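Local coordinates for glycoside hydrolase family 81 (Clostridium thermocellum, PDB 6FOP), which probably hydrolyses beta-1,3-glucans such as laminarin as an endo-acting glucanase of the cellulosome, at residues 209-212 with 213-217; 392-395 with 396-399; 675-678 with 679-682. All coordinates share one frame; numbering follows the deposited sequence. Where two conformers were deposited one is given.

Contact 1: 209-212 with 213-217; sequences NTVS and TLTYY
T210 and T213 meet through their hydroxyls at the start of helix 211-220. From CB of T210, the OG1 branch sits between the backbone N and the carbonyl carbon (chi1 70°), which swings the oxygen over the first turn. There T210 OG1 accepts from T213 N at 3.2 Å with an N-H...O angle of 159°, and it lies 3.0 Å from T213 OG1. This is an N-cap: T210 stands just before the helix and occupies one of the amides that has no carbonyl a turn earlier. D208, two residues before T210, hydrogen-bonds to both hydroxyls, OD1 to T210 and OD2 to T213, and would probably interact favourably with the positive end of the helix dipole. The main chain then takes up the helical pattern, L214 N reaching T210 O at 3.1 Å. One turn after V211, T215 folds its hydroxyl back: OG1, beside its own backbone N (chi1 -59°), donates to V211 O at 2.8 Å from above the carbonyl plane. The same oxygen receives T215 N at 2.9 Å, so two donors from a single residue grip it. CG1 of V211 passes 4.0 Å from T215 OG1, while L214 packs on L206 and F175 of the neighbouring sheet.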
loop_
_atom_site.group_PDB
_atom_site.type_symbol
_atom_site.label_atom_id
_atom_site.label_comp_id
_atom_site.label_asym_id
_atom_site.label_seq_id
_atom_site.Cartn_x
_atom_site.Cartn_y
_atom_site.Cartn_z
ATOM N N ASN A 209 18.173 20.977 -20.035
ATOM C CA ASN A 209 17.938 21.424 -21.409
ATOM C C ASN A 209 19.145 21.253 -22.312
ATOM O O ASN A 209 19.237 21.949 -23.310
ATOM C CB ASN A 209 17.448 22.873 -21.449
ATOM C CG ASN A 209 18.481 23.894 -20.964
ATOM O OD1 ASN A 209 19.579 23.564 -20.496
ATOM N ND2 ASN A 209 18.132 25.168 -21.123
ATOM N N THR A 210 20.022 20.294 -22.017
ATOM C CA THR A 210 21.161 20.065 -22.886
ATOM C C THR A 210 20.777 19.141 -24.043
ATOM O O THR A 210 19.929 18.247 -23.920
ATOM C CB THR A 210 22.370 19.476 -22.132
ATOM O OG1 THR A 210 22.125 18.117 -21.729
ATOM C CG2 THR A 210 22.727 20.348 -20.928
ATOM N N VAL A 211 21.483 19.343 -25.161
ATOM C CA VAL A 211 21.261 18.500 -26.331
ATOM C C VAL A 211 21.729 17.081 -26.050
ATOM O O VAL A 211 21.113 16.148 -26.497
ATOM C CB VAL A 211 21.950 19.114 -27.570
ATOM C CG1 VAL A 211 21.855 18.178 -28.768
ATOM C CG2 VAL A 211 21.307 20.453 -27.885
ATOM N N SER A 212 22.804 16.920 -25.293
ATOM C CA SER A 212 23.282 15.592 -24.923
ATOM C C SER A 212 22.201 14.757 -24.183
ATOM O O SER A 212 21.965 13.599 -24.509
ATOM C CB SER A 212 24.550 15.699 -24.064
ATOM O OG SER A 212 24.955 14.396 -23.682
ATOM N N THR A 213 21.533 15.382 -23.219
ATOM C CA THR A 213 20.453 14.730 -22.510
ATOM C C THR A 213 19.293 14.408 -23.425
ATOM O O THR A 213 18.784 13.281 -23.407
ATOM C CB THR A 213 20.028 15.566 -21.310
ATOM O OG1 THR A 213 21.140 15.633 -20.406
ATOM C CG2 THR A 213 18.801 14.974 -20.602
ATOM N N LEU A 214 18.905 15.361 -24.258
ATOM C CA LEU A 214 17.802 15.135 -25.191
ATOM C C LEU A 214 18.107 13.972 -26.123
ATOM O O LEU A 214 17.234 13.155 -26.396
ATOM C CB LEU A 214 17.535 16.402 -25.982
ATOM C CG LEU A 214 16.417 16.342 -27.016
ATOM C CD1 LEU A 214 15.060 16.064 -26.367
ATOM C CD2 LEU A 214 16.378 17.652 -27.787
ATOM N N THR A 215 19.359 13.870 -26.575
ATOM C CA THR A 215 19.765 12.778 -27.465
ATOM C C THR A 215 19.592 11.430 -26.769
ATOM O O THR A 215 19.126 10.468 -27.369
ATOM C CB THR A 215 21.233 12.969 -27.900
ATOM O OG1 THR A 215 21.371 14.236 -28.564
ATOM C CG2 THR A 215 21.673 11.886 -28.817
ATOM N N TYR A 216 19.972 11.353 -25.496
ATOM C CA TYR A 216 19.836 10.100 -24.740
ATOM C C TYR A 216 18.371 9.718 -24.570
ATOM O O TYR A 216 17.991 8.561 -24.798
ATOM C CB TYR A 216 20.495 10.258 -23.380
ATOM C CG TYR A 216 20.490 8.949 -22.602
ATOM C CD1 TYR A 216 21.433 7.953 -22.872
ATOM C CD2 TYR A 216 19.519 8.687 -21.633
ATOM C CE1 TYR A 216 21.417 6.746 -22.198
ATOM C CE2 TYR A 216 19.519 7.480 -20.939
ATOM C CZ TYR A 216 20.466 6.528 -21.214
ATOM O OH TYR A 216 20.423 5.334 -20.525
ATOM N N TYR A 217 17.533 10.671 -24.205
ATOM C CA TYR A 217 16.089 10.400 -24.073
ATOM C C TYR A 217 15.459 10.039 -25.419
ATOM O O TYR A 217 14.625 9.151 -25.482
ATOM C CB TYR A 217 15.377 11.532 -23.369
ATOM C CG TYR A 217 15.539 11.488 -21.853
ATOM C CD1 TYR A 217 16.766 11.733 -21.250
ATOM C CD2 TYR A 217 14.454 11.197 -21.031
ATOM C CE1 TYR A 217 16.903 11.701 -19.870
ATOM C CE2 TYR A 217 14.583 11.159 -19.656
ATOM C CZ TYR A 217 15.810 11.409 -19.092
ATOM O OH TYR A 217 15.953 11.380 -17.720
#

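Contact 2: 392-395 with 396-399; sequences YYDS and NWGT
D394 and T399 form an antiparallel hydrogen-bonded pair, D394 N giving to T399 O at 2.9 Å nearly in line with the carbonyl and T399 N returning to D394 O at 3.1 Å. G398 N adds a weak bond to D394 O (2.9 Å, 127° at the hydrogen). The carboxylate of D394 reaches into the turn, CG anti to the backbone N (chi1 178°). Its OD1 takes W397 N at 2.8 Å in a straight bond, 165° at the hydrogen, and N396 N only weakly at 3.0 Å. That oxygen also lies at the edge of the W397 indole, in the ring plane. OD2 instead accepts from a water that in turn accepts from N396 ND2, whose amide is held as well by A23 O. On the same face of the hairpin, CB of D394 rests 3.8 Å from CG2 of T399, whose hydroxyl bonds to D453. Y393 lies along the other side: its OH comes within 3.5 Å of G398 CA and bonds to R463 O. W397 stacks on W46 and gives NE1 to Q22 O, tying the turn to the N-terminal part of the chain. With G398 and T399 both facing D394, and the glycine at a positive phi, the arrangement is a G1 beta bulge closing the two-stranded hairpin 390-394/399-403.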
loop_
_atom_site.group_PDB
_atom_site.type_symbol
_atom_site.label_atom_id
_atom_site.label_comp_id
_atom_site.label_asym_id
_atom_site.label_seq_id
_atom_site.Cartn_x
_atom_site.Cartn_y
_atom_site.Cartn_z
ATOM N N TYR A 392 -21.352 -10.025 0.015
ATOM C CA TYR A 392 -21.986 -9.919 -1.293
ATOM C C TYR A 392 -20.909 -9.761 -2.352
ATOM O O TYR A 392 -19.971 -8.996 -2.160
ATOM C CB TYR A 392 -22.877 -8.657 -1.272
ATOM C CG TYR A 392 -23.413 -8.220 -2.607
ATOM C CD1 TYR A 392 -24.575 -8.756 -3.110
ATOM C CD2 TYR A 392 -22.771 -7.227 -3.344
ATOM C CE1 TYR A 392 -25.073 -8.355 -4.333
ATOM C CE2 TYR A 392 -23.263 -6.812 -4.567
ATOM C CZ TYR A 392 -24.426 -7.369 -5.054
ATOM O OH TYR A 392 -24.949 -6.973 -6.268
ATOM N N TYR A 393 -21.064 -10.444 -3.485
ATOM C CA TYR A 393 -20.116 -10.294 -4.593
ATOM C C TYR A 393 -20.738 -9.409 -5.665
ATOM O O TYR A 393 -21.817 -9.727 -6.208
ATOM C CB TYR A 393 -19.769 -11.643 -5.196
ATOM C CG TYR A 393 -18.750 -11.541 -6.303
ATOM C CD1 TYR A 393 -17.403 -11.335 -6.038
ATOM C CD2 TYR A 393 -19.114 -11.678 -7.619
ATOM C CE1 TYR A 393 -16.477 -11.223 -7.055
ATOM C CE2 TYR A 393 -18.193 -11.557 -8.629
ATOM C CZ TYR A 393 -16.873 -11.343 -8.352
ATOM O OH TYR A 393 -15.989 -11.265 -9.413
ATOM N N ASP A 394 -20.084 -8.271 -5.920
ATOM C CA ASP A 394 -20.439 -7.391 -7.023
ATOM C C ASP A 394 -19.711 -7.880 -8.270
ATOM O O ASP A 394 -18.488 -7.919 -8.277
ATOM C CB ASP A 394 -20.056 -5.957 -6.667
ATOM C CG ASP A 394 -20.359 -4.964 -7.787
ATOM O OD1 ASP A 394 -19.740 -5.046 -8.863
ATOM O OD2 ASP A 394 -21.233 -4.109 -7.588
ATOM N N SER A 395 -20.463 -8.310 -9.284
ATOM C CA SER A 395 -19.866 -8.876 -10.503
ATOM C C SER A 395 -19.711 -7.849 -11.625
ATOM O O SER A 395 -19.319 -8.196 -12.729
ATOM C CB SER A 395 -20.690 -10.048 -11.004
ATOM O OG SER A 395 -21.993 -9.601 -11.322
ATOM N N ASN A 396 -20.077 -6.603 -11.368
ATOM C CA ASN A 396 -19.804 -5.505 -12.305
ATOM C C ASN A 396 -18.330 -5.103 -12.190
ATOM O O ASN A 396 -17.583 -5.140 -13.153
ATOM C CB ASN A 396 -20.766 -4.359 -11.970
ATOM C CG ASN A 396 -20.677 -3.208 -12.937
ATOM O OD1 ASN A 396 -20.484 -3.403 -14.143
ATOM N ND2 ASN A 396 -20.830 -1.995 -12.416
ATOM N N TRP A 397 -17.925 -4.754 -10.967
ATOM C CA TRP A 397 -16.531 -4.449 -10.658
ATOM C C TRP A 397 -15.707 -5.703 -10.344
ATOM O O TRP A 397 -14.529 -5.785 -10.700
ATOM C CB TRP A 397 -16.432 -3.456 -9.486
ATOM C CG TRP A 397 -16.927 -2.082 -9.846
ATOM C CD1 TRP A 397 -18.236 -1.666 -9.882
ATOM C CD2 TRP A 397 -16.145 -0.964 -10.272
ATOM N NE1 TRP A 397 -18.310 -0.354 -10.275
ATOM C CE2 TRP A 397 -17.044 0.099 -10.535
ATOM C CE3 TRP A 397 -14.781 -0.756 -10.463
ATOM C CZ2 TRP A 397 -16.609 1.363 -10.953
ATOM C CZ3 TRP A 397 -14.353 0.486 -10.884
ATOM C CH2 TRP A 397 -15.261 1.529 -11.126
ATOM N N GLY A 398 -16.307 -6.651 -9.625
ATOM C CA GLY A 398 -15.573 -7.843 -9.147
ATOM C C GLY A 398 -14.936 -7.574 -7.791
ATOM O O GLY A 398 -13.721 -7.316 -7.679
ATOM N N THR A 399 -15.772 -7.632 -6.762
ATOM C CA THR A 399 -15.356 -7.319 -5.391
ATOM C C THR A 399 -16.313 -7.956 -4.414
ATOM O O THR A 399 -17.510 -8.070 -4.703
ATOM C CB THR A 399 -15.236 -5.772 -5.166
ATOM O OG1 THR A 399 -14.793 -5.497 -3.826
ATOM C CG2 THR A 399 -16.543 -5.065 -5.385
HETATM O O HOH W 1 -21.694 -2.100 -9.440
#

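Contact 3: 675-678 with 679-682; sequences VFNK and NNIR
A type I' turn from K678 to I681 closes the beta hairpin of strands 673-678 and 681-688, with N679 and N680 at its corner in left-handed backbone conformations. K678 and I681 make the last hydrogen-bonded pair: K678 N donates to I681 O at 3.0 Å, and I681 N to K678 O at 2.9 Å, the latter from well above the carbonyl plane. Next to it N677 and R682 form a non-hydrogen-bonded pair, where the alpha hydrogen of R682 points at the carbonyl of F676, CA to O 3.1 Å. The N677 amide leans over the turn, its CG anti to the backbone N (chi1 -173°), and OD1 accepts a weak bond from N680 N at 2.9 Å, bent to 124° at the hydrogen. Its ND2 gives to a water that donates to N680 OD1, so amide and water together span the turn. A second water joins N677 O to N679 N. On the same face the R682 chain runs extended from CG to NE, crossing V675, whose CG1 lies 4.0 Å from R682 CD. The guanidinium stands perpendicular to the N677 amide, with R682 NE 4.1 Å from N677 ND2. These two donors converge on one acceptor outside the hairpin, D663 OD2, and D700 makes a second salt bridge to the arginine. The shared carboxylate can account for two nitrogen donors lying close together: its negative charge probably offsets the positive charge of R682, and it probably helps to fix the rotation of the amide so that OD1 faces the turn.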
loop_
_atom_site.group_PDB
_atom_site.type_symbol
_atom_site.label_atom_id
_atom_site.label_comp_id
_atom_site.label_asym_id
_atom_site.label_seq_id
_atom_site.Cartn_x
_atom_site.Cartn_y
_atom_site.Cartn_z
ATOM N N VAL A 675 13.743 -10.913 17.644
ATOM C CA VAL A 675 14.869 -10.796 18.553
ATOM C C VAL A 675 14.771 -9.479 19.285
ATOM O O VAL A 675 14.449 -8.442 18.694
ATOM C CB VAL A 675 16.222 -10.881 17.823
ATOM C CG1 VAL A 675 17.391 -10.877 18.809
ATOM C CG2 VAL A 675 16.262 -12.140 16.946
ATOM N N PHE A 676 15.025 -9.542 20.587
ATOM C CA PHE A 676 14.962 -8.399 21.490
ATOM C C PHE A 676 16.321 -8.228 22.166
ATOM O O PHE A 676 17.062 -9.208 22.338
ATOM C CB PHE A 676 13.867 -8.628 22.541
ATOM C CG PHE A 676 12.504 -8.887 21.964
ATOM C CD1 PHE A 676 12.136 -10.153 21.529
ATOM C CD2 PHE A 676 11.599 -7.847 21.802
ATOM C CE1 PHE A 676 10.891 -10.378 20.967
ATOM C CE2 PHE A 676 10.355 -8.067 21.235
ATOM C CZ PHE A 676 10.000 -9.334 20.820
ATOM N N ASN A 677 16.642 -6.992 22.562
ATOM C CA ASN A 677 17.951 -6.668 23.119
ATOM C C ASN A 677 17.750 -5.718 24.286
ATOM O O ASN A 677 17.271 -4.595 24.089
ATOM C CB ASN A 677 18.809 -6.031 22.028
ATOM C CG ASN A 677 20.239 -5.806 22.440
ATOM O OD1 ASN A 677 20.530 -5.548 23.598
ATOM N ND2 ASN A 677 21.143 -5.861 21.463
ATOM N N LYS A 678 18.076 -6.186 25.492
ATOM C CA LYS A 678 18.019 -5.375 26.714
ATOM C C LYS A 678 19.438 -5.221 27.212
ATOM O O LYS A 678 20.048 -6.194 27.637
ATOM C CB LYS A 678 17.140 -6.046 27.783
ATOM C CG LYS A 678 16.858 -5.140 28.976
ATOM C CD LYS A 678 16.016 -5.845 30.013
ATOM C CE LYS A 678 15.859 -5.001 31.268
ATOM N NZ LYS A 678 15.056 -3.764 31.042
ATOM N N ASN A 679 19.983 -4.009 27.098
ATOM C CA ASN A 679 21.331 -3.721 27.572
ATOM C C ASN A 679 22.357 -4.746 27.103
ATOM O O ASN A 679 23.163 -5.257 27.890
ATOM C CB ASN A 679 21.327 -3.618 29.102
ATOM C CG ASN A 679 20.380 -2.546 29.604
ATOM O OD1 ASN A 679 20.259 -1.462 29.006
ATOM N ND2 ASN A 679 19.693 -2.837 30.694
ATOM N N ASN A 680 22.277 -5.041 25.807
ATOM C CA ASN A 680 23.186 -5.966 25.120
ATOM C C ASN A 680 23.006 -7.454 25.421
ATOM O O ASN A 680 23.855 -8.257 25.029
ATOM C CB ASN A 680 24.657 -5.544 25.301
ATOM C CG ASN A 680 24.896 -4.121 24.850
ATOM O OD1 ASN A 680 24.577 -3.768 23.719
ATOM N ND2 ASN A 680 25.477 -3.307 25.711
ATOM N N ILE A 681 21.904 -7.819 26.075
ATOM C CA ILE A 681 21.520 -9.224 26.266
ATOM C C ILE A 681 20.362 -9.515 25.310
ATOM O O ILE A 681 19.306 -8.881 25.428
ATOM C CB ILE A 681 21.038 -9.492 27.715
ATOM C CG1 ILE A 681 22.076 -9.041 28.764
ATOM C CG2 ILE A 681 20.666 -10.958 27.854
ATOM C CD1 ILE A 681 23.431 -9.638 28.576
ATOM N N ARG A 682 20.545 -10.464 24.394
ATOM C CA ARG A 682 19.505 -10.807 23.428
ATOM C C ARG A 682 18.580 -11.896 23.933
ATOM O O ARG A 682 19.024 -12.859 24.561
ATOM C CB ARG A 682 20.114 -11.234 22.091
ATOM C CG ARG A 682 20.625 -10.062 21.298
ATOM C CD ARG A 682 21.237 -10.494 19.983
ATOM N NE ARG A 682 21.612 -9.291 19.254
ATOM C CZ ARG A 682 22.534 -9.210 18.308
ATOM N NH1 ARG A 682 23.231 -10.280 17.925
ATOM N NH2 ARG A 682 22.760 -8.019 17.754
HETATM O O HOH W 2 24.078 -5.490 21.640
HETATM O O HOH W 3 17.982 -1.904 25.816
#

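All three contacts are local and only partly buried, far apart, with centres 48 to 54 Å from one another; contacts 2 and 3 lie on opposite sides of the chain's centre. Contact 1 starts a helix, whereas contacts 2 and 3 each close an antiparallel hairpin, the former within the family's C-terminal domain range. Contact 2 has the largest share of buried residues, and its acceptor is a carboxylate that holds turn amides directly. Contact 3, more exposed at its corner, uses a neutral amide and bridging waters, while the charge of R682 is paired with aspartates outside the hairpin. In contact 1 a threonine hydroxyl meets the amide, backed by an aspartate just outside the range.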